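Local coordinates for protein rhamnosidase B (Bacillus sp., PDB 2OKX) that hydrolyses terminal alpha-L-rhamnose residues from rhamnose-containing glycosides, as a family 78 glycoside hydrolase, at residues I208-P217 / W403-P413; I462-Y470 / H478-F486. All coordinates share one frame; numbering follows the deposited sequence.

Contact 1 of 2, residues I208-P217 / W403-P413; sequences IQSLSRVKAP and WRTLAERRAVP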
loop_
_atom_site.group_PDB
_atom_site.type_symbol
_atom_site.label_atom_id
_atom_site.label_comp_id
_atom_site.label_asym_id
_atom_site.label_seq_id
_atom_site.Cartn_x
_atom_site.Cartn_y
_atom_site.Cartn_z
ATOM N N ILE A 208 13.382 -20.865 10.094
ATOM C CA ILE A 208 13.228 -20.164 11.356
ATOM C C ILE A 208 14.586 -19.517 11.518
ATOM O O ILE A 208 15.604 -20.202 11.620
ATOM C CB ILE A 208 12.948 -21.111 12.532
ATOM C CG1 ILE A 208 11.552 -21.727 12.364
ATOM C CG2 ILE A 208 13.054 -20.331 13.859
ATOM C CD1 ILE A 208 11.074 -22.536 13.549
ATOM N N GLN A 209 14.598 -18.193 11.507
ATOM C CA GLN A 209 15.836 -17.441 11.607
ATOM C C GLN A 209 16.424 -17.394 13.007
ATOM O O GLN A 209 17.639 -17.455 13.167
ATOM C CB GLN A 209 15.609 -16.019 11.105
ATOM C CG GLN A 209 16.836 -15.135 11.199
ATOM C CD GLN A 209 16.587 -13.770 10.608
ATOM O OE1 GLN A 209 16.373 -13.635 9.403
ATOM N NE2 GLN A 209 16.601 -12.747 11.451
ATOM N N SER A 210 15.570 -17.282 14.019
ATOM C CA SER A 210 16.062 -17.220 15.389
ATOM C C SER A 210 14.977 -17.450 16.424
ATOM O O SER A 210 13.782 -17.433 16.117
ATOM C CB SER A 210 16.692 -15.850 15.656
ATOM O OG SER A 210 15.707 -14.828 15.599
ATOM N N LEU A 211 15.422 -17.675 17.656
ATOM C CA LEU A 211 14.536 -17.862 18.793
ATOM C C LEU A 211 15.204 -17.053 19.893
ATOM O O LEU A 211 16.421 -17.102 20.051
ATOM C CB LEU A 211 14.434 -19.340 19.192
ATOM C CG LEU A 211 13.408 -19.620 20.302
ATOM C CD1 LEU A 211 12.939 -21.061 20.239
ATOM C CD2 LEU A 211 14.017 -19.309 21.653
ATOM N N SER A 212 14.419 -16.285 20.638
ATOM C CA SER A 212 14.995 -15.464 21.692
ATOM C C SER A 212 14.091 -15.396 22.905
ATOM O O SER A 212 12.880 -15.586 22.802
ATOM C CB SER A 212 15.220 -14.033 21.187
ATOM O OG SER A 212 16.018 -13.990 20.016
ATOM N N ARG A 213 14.698 -15.138 24.058
ATOM C CA ARG A 213 13.939 -14.960 25.286
ATOM C C ARG A 213 13.846 -13.442 25.344
ATOM O O ARG A 213 14.867 -12.754 25.357
ATOM C CB ARG A 213 14.707 -15.492 26.502
ATOM C CG ARG A 213 13.987 -15.231 27.831
ATOM C CD ARG A 213 14.690 -15.931 28.999
ATOM N NE ARG A 213 16.007 -15.371 29.289
ATOM C CZ ARG A 213 16.255 -14.502 30.266
ATOM N NH1 ARG A 213 15.273 -14.089 31.056
ATOM N NH2 ARG A 213 17.486 -14.049 30.460
ATOM N N VAL A 214 12.630 -12.910 25.360
ATOM C CA VAL A 214 12.472 -11.462 25.361
ATOM C C VAL A 214 11.444 -10.924 26.354
ATOM O O VAL A 214 10.671 -11.679 26.940
ATOM C CB VAL A 214 12.069 -10.973 23.950
ATOM C CG1 VAL A 214 13.041 -11.529 22.903
ATOM C CG2 VAL A 214 10.648 -11.421 23.632
ATOM N N LYS A 215 11.449 -9.606 26.522
ATOM C CA LYS A 215 10.511 -8.922 27.404
ATOM C C LYS A 215 10.123 -7.581 26.799
ATOM O O LYS A 215 10.977 -6.858 26.290
ATOM C CB LYS A 215 11.131 -8.667 28.779
ATOM C CG LYS A 215 11.354 -9.906 29.625
ATOM C CD LYS A 215 11.972 -9.516 30.963
ATOM C CE LYS A 215 12.156 -10.727 31.866
ATOM N NZ LYS A 215 12.869 -10.372 33.126
ATOM N N ALA A 216 8.833 -7.267 26.857
ATOM C CA ALA A 216 8.309 -6.004 26.356
ATOM C C ALA A 216 8.352 -5.023 27.522
ATOM O O ALA A 216 8.544 -5.425 28.671
ATOM C CB ALA A 216 6.873 -6.181 25.889
ATOM N N PRO A 217 8.181 -3.723 27.245
ATOM C CA PRO A 217 8.208 -2.729 28.326
ATOM C C PRO A 217 7.023 -2.948 29.267
ATOM O O PRO A 217 5.974 -3.435 28.841
ATOM C CB PRO A 217 8.095 -1.399 27.579
ATOM C CG PRO A 217 8.647 -1.714 26.202
ATOM C CD PRO A 217 8.050 -3.070 25.932
ATOM N N TRP A 403 10.797 -1.808 21.160
ATOM C CA TRP A 403 11.570 -1.679 22.386
ATOM C C TRP A 403 11.386 -2.919 23.232
ATOM O O TRP A 403 10.323 -3.133 23.819
ATOM C CB TRP A 403 11.154 -0.438 23.188
ATOM C CG TRP A 403 11.922 -0.267 24.490
ATOM C CD1 TRP A 403 13.135 -0.813 24.812
ATOM C CD2 TRP A 403 11.541 0.548 25.607
ATOM N NE1 TRP A 403 13.532 -0.387 26.060
ATOM C CE2 TRP A 403 12.573 0.449 26.569
ATOM C CE3 TRP A 403 10.430 1.352 25.887
ATOM C CZ2 TRP A 403 12.526 1.129 27.795
ATOM C CZ3 TRP A 403 10.383 2.031 27.109
ATOM C CH2 TRP A 403 11.426 1.911 28.044
ATOM N N ARG A 404 12.423 -3.743 23.261
ATOM C CA ARG A 404 12.430 -4.964 24.048
ATOM C C ARG A 404 13.449 -4.700 25.149
ATOM O O ARG A 404 14.620 -4.454 24.871
ATOM C CB ARG A 404 12.870 -6.164 23.191
ATOM C CG ARG A 404 11.899 -6.526 22.070
ATOM C CD ARG A 404 12.458 -7.623 21.164
ATOM N NE ARG A 404 13.725 -7.225 20.555
ATOM C CZ ARG A 404 14.508 -8.035 19.850
ATOM N NH1 ARG A 404 14.161 -9.299 19.652
ATOM N NH2 ARG A 404 15.657 -7.587 19.365
ATOM N N THR A 405 12.989 -4.727 26.398
ATOM C CA THR A 405 13.863 -4.490 27.540
ATOM C C THR A 405 14.841 -5.650 27.713
ATOM O O THR A 405 15.852 -5.535 28.405
ATOM C CB THR A 405 13.031 -4.294 28.816
ATOM O OG1 THR A 405 12.122 -5.391 28.971
ATOM C CG2 THR A 405 12.230 -3.002 28.720
ATOM N N LEU A 406 14.524 -6.766 27.068
ATOM C CA LEU A 406 15.366 -7.952 27.094
ATOM C C LEU A 406 15.238 -8.647 25.742
ATOM O O LEU A 406 14.133 -8.839 25.247
ATOM C CB LEU A 406 14.923 -8.920 28.195
ATOM C CG LEU A 406 15.591 -10.298 28.105
ATOM C CD1 LEU A 406 17.067 -10.166 28.448
ATOM C CD2 LEU A 406 14.906 -11.279 29.044
ATOM N N ALA A 407 16.373 -9.013 25.157
ATOM C CA ALA A 407 16.407 -9.708 23.869
ATOM C C ALA A 407 17.609 -10.636 23.938
ATOM O O ALA A 407 18.740 -10.224 23.702
ATOM C CB ALA A 407 16.566 -8.710 22.726
ATOM N N GLU A 408 17.348 -11.895 24.265
ATOM C CA GLU A 408 18.400 -12.889 24.434
ATOM C C GLU A 408 18.284 -14.030 23.435
ATOM O O GLU A 408 17.406 -14.886 23.558
ATOM C CB GLU A 408 18.315 -13.435 25.862
ATOM C CG GLU A 408 19.412 -14.383 26.275
ATOM C CD GLU A 408 19.136 -14.980 27.648
ATOM O OE1 GLU A 408 18.261 -15.864 27.750
ATOM O OE2 GLU A 408 19.779 -14.545 28.621
ATOM N N ARG A 409 19.177 -14.047 22.451
ATOM C CA ARG A 409 19.169 -15.093 21.432
ATOM C C ARG A 409 19.531 -16.462 21.984
ATOM O O ARG A 409 20.479 -16.593 22.755
ATOM C CB ARG A 409 20.153 -14.749 20.316
ATOM C CG ARG A 409 19.681 -13.683 19.355
ATOM C CD ARG A 409 19.424 -14.287 17.983
ATOM N NE ARG A 409 20.473 -15.237 17.618
ATOM C CZ ARG A 409 20.699 -15.665 16.380
ATOM N NH1 ARG A 409 21.675 -16.535 16.144
ATOM N NH2 ARG A 409 19.961 -15.215 15.376
ATOM N N ARG A 410 18.775 -17.475 21.566
ATOM C CA ARG A 410 19.001 -18.865 21.967
ATOM C C ARG A 410 19.044 -19.704 20.689
ATOM O O ARG A 410 18.408 -19.359 19.691
ATOM C CB ARG A 410 17.853 -19.384 22.840
ATOM C CG ARG A 410 17.595 -18.623 24.136
ATOM C CD ARG A 410 18.801 -18.651 25.055
ATOM N NE ARG A 410 18.463 -18.219 26.409
ATOM C CZ ARG A 410 17.919 -19.004 27.336
ATOM N NH1 ARG A 410 17.645 -20.275 27.067
ATOM N NH2 ARG A 410 17.652 -18.515 28.540
ATOM N N ALA A 411 19.787 -20.804 20.711
ATOM C CA ALA A 411 19.860 -21.664 19.536
ATOM C C ALA A 411 18.462 -22.212 19.273
ATOM O O ALA A 411 17.713 -22.492 20.210
ATOM C CB ALA A 411 20.841 -22.809 19.779
ATOM N N VAL A 412 18.099 -22.354 18.001
ATOM C CA VAL A 412 16.780 -22.878 17.656
ATOM C C VAL A 412 16.742 -24.401 17.792
ATOM O O VAL A 412 17.524 -25.103 17.154
ATOM C CB VAL A 412 16.389 -22.514 16.201
ATOM C CG1 VAL A 412 15.015 -23.068 15.884
ATOM C CG2 VAL A 412 16.411 -21.007 16.009
ATOM N N PRO A 413 15.837 -24.931 18.632
ATOM C CA PRO A 413 15.721 -26.382 18.826
ATOM C C PRO A 413 15.123 -27.029 17.575
ATOM O O PRO A 413 14.230 -26.459 16.953
ATOM C CB PRO A 413 14.776 -26.503 20.021
ATOM C CG PRO A 413 14.932 -25.186 20.732
ATOM C CD PRO A 413 14.983 -24.213 19.591
HETATM O O HOH W 1 18.487 -17.998 17.537
HETATM O O HOH W 2 16.644 -11.260 19.425
HETATM O O HOH W 3 10.278 -4.875 30.827
#
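Arg213 and Glu408, directly opposite each other in an antiparallel strand pair, are joined by a two-pronged salt bridge. NE of Arg213 reaches OE1 of Glu408 at 2.8 Å, and NH2 of Arg213 reaches OE2 of Glu408 at 3.0 Å. Both oxygens lie near the guanidinium plane, yet both are met from above the carboxylate, because the two planes stand 56° apart. Arg410 also grips the acid side-on, its NE and NH2 both converging on OE1, with NE of Arg410 2.7 Å from OE1 of Glu408. One carboxylate oxygen thus takes three N-H donors, and its charge probably eases the closeness of the two arginines. NH1 of Arg213 is bound in turn by the carbonyl of Asp434, whose carboxylate pairs with Lys215.

Arg213 and Glu408 also exchange backbone hydrogen bonds in both directions, and Lys215 N continues the ladder to Leu406 O. Toward the other end, Arg410 N binds Leu211 O at 2.8 Å. On the face carrying Ser212 and Val214, water 2 joins Ser212 OG to NH1 of Arg404, which also pairs with Glu438.

Leu406, its CG trans to the backbone N (chi1 169°), sets CD2 over one face of the Arg213 guanidinium, 3.5 Å from NH1 of Arg213, while the methylenes of Lys215 run past that same methyl. At one end Pro217 lays CG 3.6 Å from CE3 of Trp403, over a face of the indole. At the other, Val412 meets Ile208, and Pro413 CD touches CD1 of Leu211.

Charged residues suit this partly exposed edge because their ends find mates: Arg213, Glu408 and Arg410 one another, Lys215 Asp434, and Arg404 Glu438. Strand 406-410 is thus fastened to strand 207-215 by ionic as well as backbone bonds.

Contact 2 of 2, residues I462-Y470 / H478-F486; sequences IIDAYGVEY and HTYGLDNTF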
loop_
_atom_site.group_PDB
_atom_site.type_symbol
_atom_site.label_atom_id
_atom_site.label_comp_id
_atom_site.label_asym_id
_atom_site.label_seq_id
_atom_site.Cartn_x
_atom_site.Cartn_y
_atom_site.Cartn_z
ATOM N N ILE A 462 -0.695 -15.381 25.173
ATOM C CA ILE A 462 -0.681 -14.313 24.178
ATOM C C ILE A 462 0.169 -14.689 22.965
ATOM O O ILE A 462 1.314 -15.119 23.110
ATOM C CB ILE A 462 -0.108 -13.009 24.766
ATOM C CG1 ILE A 462 -1.040 -12.470 25.855
ATOM C CG2 ILE A 462 0.083 -11.972 23.657
ATOM C CD1 ILE A 462 -0.447 -11.293 26.626
ATOM N N ILE A 463 -0.402 -14.528 21.775
ATOM C CA ILE A 463 0.306 -14.812 20.532
ATOM C C ILE A 463 0.397 -13.503 19.742
ATOM O O ILE A 463 -0.600 -13.040 19.179
ATOM C CB ILE A 463 -0.439 -15.866 19.676
ATOM C CG1 ILE A 463 -0.655 -17.152 20.484
ATOM C CG2 ILE A 463 0.371 -16.183 18.418
ATOM C CD1 ILE A 463 0.643 -17.839 20.929
ATOM N N ASP A 464 1.586 -12.905 19.722
ATOM C CA ASP A 464 1.823 -11.649 19.011
ATOM C C ASP A 464 2.491 -11.884 17.659
ATOM O O ASP A 464 3.443 -12.663 17.552
ATOM C CB ASP A 464 2.715 -10.728 19.844
ATOM C CG ASP A 464 1.965 -10.051 20.978
ATOM O OD1 ASP A 464 2.616 -9.350 21.777
ATOM O OD2 ASP A 464 0.730 -10.212 21.062
ATOM N N ALA A 465 1.988 -11.204 16.633
ATOM C CA ALA A 465 2.530 -11.329 15.288
ATOM C C ALA A 465 2.906 -9.949 14.772
ATOM O O ALA A 465 2.133 -9.000 14.896
ATOM C CB ALA A 465 1.504 -11.971 14.369
ATOM N N TYR A 466 4.100 -9.844 14.199
ATOM C CA TYR A 466 4.605 -8.584 13.666
ATOM C C TYR A 466 5.478 -8.872 12.441
ATOM O O TYR A 466 6.472 -9.584 12.534
ATOM C CB TYR A 466 5.406 -7.871 14.759
ATOM C CG TYR A 466 6.258 -6.710 14.298
ATOM C CD1 TYR A 466 5.746 -5.723 13.452
ATOM C CD2 TYR A 466 7.572 -6.575 14.748
ATOM C CE1 TYR A 466 6.524 -4.626 13.068
ATOM C CE2 TYR A 466 8.352 -5.486 14.377
ATOM C CZ TYR A 466 7.823 -4.515 13.540
ATOM O OH TYR A 466 8.590 -3.421 13.213
ATOM N N GLY A 467 5.097 -8.320 11.294
ATOM C CA GLY A 467 5.856 -8.565 10.080
ATOM C C GLY A 467 6.721 -7.417 9.592
ATOM O O GLY A 467 6.280 -6.269 9.542
ATOM N N VAL A 468 7.967 -7.727 9.244
ATOM C CA VAL A 468 8.876 -6.715 8.718
ATOM C C VAL A 468 9.387 -7.203 7.367
ATOM O O VAL A 468 9.267 -8.386 7.044
ATOM C CB VAL A 468 10.067 -6.439 9.669
ATOM C CG1 VAL A 468 9.544 -5.951 11.015
ATOM C CG2 VAL A 468 10.920 -7.685 9.844
ATOM N N GLU A 469 9.944 -6.289 6.578
ATOM C CA GLU A 469 10.452 -6.618 5.247
ATOM C C GLU A 469 11.948 -6.880 5.211
ATOM O O GLU A 469 12.430 -7.645 4.374
ATOM C CB GLU A 469 10.211 -5.461 4.278
ATOM C CG GLU A 469 8.802 -4.971 4.143
ATOM C CD GLU A 469 8.695 -3.937 3.040
ATOM O OE1 GLU A 469 9.305 -2.856 3.170
ATOM O OE2 GLU A 469 8.010 -4.213 2.037
ATOM N N TYR A 470 12.674 -6.225 6.109
ATOM C CA TYR A 470 14.121 -6.310 6.112
ATOM C C TYR A 470 14.806 -6.405 7.469
ATOM O O TYR A 470 14.432 -5.730 8.424
ATOM C CB TYR A 470 14.668 -5.079 5.366
ATOM C CG TYR A 470 16.169 -5.043 5.204
ATOM C CD1 TYR A 470 16.987 -4.427 6.156
ATOM C CD2 TYR A 470 16.779 -5.655 4.110
ATOM C CE1 TYR A 470 18.377 -4.427 6.019
ATOM C CE2 TYR A 470 18.160 -5.662 3.967
ATOM C CZ TYR A 470 18.954 -5.049 4.920
ATOM O OH TYR A 470 20.321 -5.068 4.763
ATOM N N HIS A 478 12.381 -1.694 11.419
ATOM C CA HIS A 478 11.000 -1.678 11.878
ATOM C C HIS A 478 10.121 -0.862 10.949
ATOM O O HIS A 478 10.575 0.111 10.349
ATOM C CB HIS A 478 10.921 -1.147 13.312
ATOM C CG HIS A 478 11.463 -2.109 14.320
ATOM N ND1 HIS A 478 12.657 -1.909 14.977
ATOM C CD2 HIS A 478 11.004 -3.312 14.732
ATOM C CE1 HIS A 478 12.909 -2.949 15.751
ATOM N NE2 HIS A 478 11.922 -3.814 15.620
ATOM N N THR A 479 8.862 -1.273 10.829
ATOM C CA THR A 479 7.924 -0.595 9.954
ATOM C C THR A 479 7.308 0.643 10.610
ATOM O O THR A 479 6.092 0.726 10.777
ATOM C CB THR A 479 6.803 -1.567 9.499
ATOM O OG1 THR A 479 6.098 -2.068 10.640
ATOM C CG2 THR A 479 7.403 -2.754 8.752
ATOM N N TYR A 480 8.154 1.604 10.982
ATOM C CA TYR A 480 7.681 2.842 11.608
ATOM C C TYR A 480 6.578 3.413 10.730
ATOM O O TYR A 480 6.761 3.564 9.520
ATOM C CB TYR A 480 8.817 3.864 11.717
ATOM C CG TYR A 480 10.035 3.361 12.452
ATOM C CD1 TYR A 480 9.995 3.096 13.823
ATOM C CD2 TYR A 480 11.227 3.129 11.771
ATOM C CE1 TYR A 480 11.115 2.610 14.496
ATOM C CE2 TYR A 480 12.347 2.645 12.429
ATOM C CZ TYR A 480 12.288 2.386 13.789
ATOM O OH TYR A 480 13.405 1.898 14.428
ATOM N N GLY A 481 5.437 3.726 11.340
ATOM C CA GLY A 481 4.315 4.263 10.590
ATOM C C GLY A 481 3.342 3.170 10.183
ATOM O O GLY A 481 2.300 3.439 9.574
ATOM N N LEU A 482 3.679 1.932 10.531
ATOM C CA LEU A 482 2.842 0.787 10.189
ATOM C C LEU A 482 2.783 -0.245 11.306
ATOM O O LEU A 482 3.758 -0.955 11.554
ATOM C CB LEU A 482 3.374 0.107 8.923
ATOM C CG LEU A 482 2.695 -1.196 8.499
ATOM C CD1 LEU A 482 1.306 -0.887 7.936
ATOM C CD2 LEU A 482 3.550 -1.906 7.453
ATOM N N ASP A 483 1.645 -0.319 11.986
ATOM C CA ASP A 483 1.473 -1.313 13.039
ATOM C C ASP A 483 1.084 -2.593 12.309
ATOM O O ASP A 483 -0.088 -2.968 12.257
ATOM C CB ASP A 483 0.364 -0.887 14.000
ATOM C CG ASP A 483 0.861 0.046 15.082
ATOM O OD1 ASP A 483 1.263 1.186 14.760
ATOM O OD2 ASP A 483 0.854 -0.371 16.260
ATOM N N ASN A 484 2.088 -3.243 11.727
ATOM C CA ASN A 484 1.921 -4.469 10.942
ATOM C C ASN A 484 1.789 -5.646 11.898
ATOM O O ASN A 484 2.584 -6.589 11.863
ATOM C CB ASN A 484 3.157 -4.643 10.057
ATOM C CG ASN A 484 2.827 -5.213 8.705
ATOM O OD1 ASN A 484 1.698 -5.101 8.233
ATOM N ND2 ASN A 484 3.824 -5.810 8.058
ATOM N N THR A 485 0.746 -5.608 12.720
ATOM C CA THR A 485 0.583 -6.608 13.760
ATOM C C THR A 485 -0.836 -7.039 14.110
ATOM O O THR A 485 -1.823 -6.508 13.612
ATOM C CB THR A 485 1.143 -6.053 15.071
ATOM O OG1 THR A 485 0.305 -4.966 15.490
ATOM C CG2 THR A 485 2.555 -5.514 14.890
ATOM N N PHE A 486 -0.891 -8.021 15.006
ATOM C CA PHE A 486 -2.131 -8.506 15.584
ATOM C C PHE A 486 -1.759 -9.254 16.857
ATOM O O PHE A 486 -0.633 -9.740 17.005
ATOM C CB PHE A 486 -2.952 -9.386 14.612
ATOM C CG PHE A 486 -2.473 -10.812 14.465
ATOM C CD1 PHE A 486 -2.094 -11.294 13.215
ATOM C CD2 PHE A 486 -2.474 -11.694 15.547
ATOM C CE1 PHE A 486 -1.727 -12.628 13.041
ATOM C CE2 PHE A 486 -2.108 -13.031 15.381
ATOM C CZ PHE A 486 -1.735 -13.497 14.127
#
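Two neighbouring antiparallel strands of the concanavalin-like domain, 462-472 and 485-489, meet here, beside a type II turn from Thr479 to Leu482. Ala465 and Phe486 form a hydrogen-bonded pair: Ala465 N gives a bond of 3.0 Å to Phe486 O, and Phe486 N answers to Ala465 O. Past the bridge, Gly467 N binds Asn484 O at 3.1 Å. The amide of Asn484 prolongs the ladder, ND2 reaching Gly467 O at 2.9 Å along a nearly straight path (168°), though from above the carbonyl plane; ND2 also serves Gly504 O. Asparagine suits this site, where its side-chain N-H does the work of a backbone donor.

Ala465 is small enough for the Phe486 ring to fold over it: with CG placed between the backbone N and the carbonyl carbon (chi1 79°), the ring offers a face to CB of Ala465, a CH-pi contact 3.6 Å from the centroid. On the other face of the sheet, the Tyr466 ring has CD1 3.5 Å from CG2 of Thr485. Thr479 OG1, which donates to Leu482 O, comes up to the ring's edge. A tyrosine suits the place because its OH probably accepts from Thr479 N, 3.2 Å away. His478 lies rim to rim with it, though the exact fit near the hydroxyl is doubtful. A leucine here would remove the hydroxyl and ring edge, and would probably leave Thr479 N without that acceptor and open a gap beside Thr479 OG1 and Thr485 CG2.

Nearly every touching residue is buried, so pairing amides with carbonyls, and lending Asn484's amide just before strand 485-489 begins, satisfies polar atoms that would be costly to bury without partners.

Overall arrangement
Both contacts belong to one mixed sheet, with centres 15 Å apart and nearest atoms about 6 Å apart, so they do not touch. Strands 436-443 and 507-513 lie between them: 207-215 of contact 1 pairs with 436-443, which pairs with 507-513, which in turn pairs with 462-472 of contact 2. Arg513 makes the link concrete, meeting Ala216 of contact 1 and bridging to Asp464 of contact 2. Contact 1 spans 186 residues of chain, whereas contact 2 is local and more deeply buried. A calcium ion lies about 12 Å from the side chain of Ile208, and a glycerol, probably from crystallisation, about 3 Å from that of Arg410.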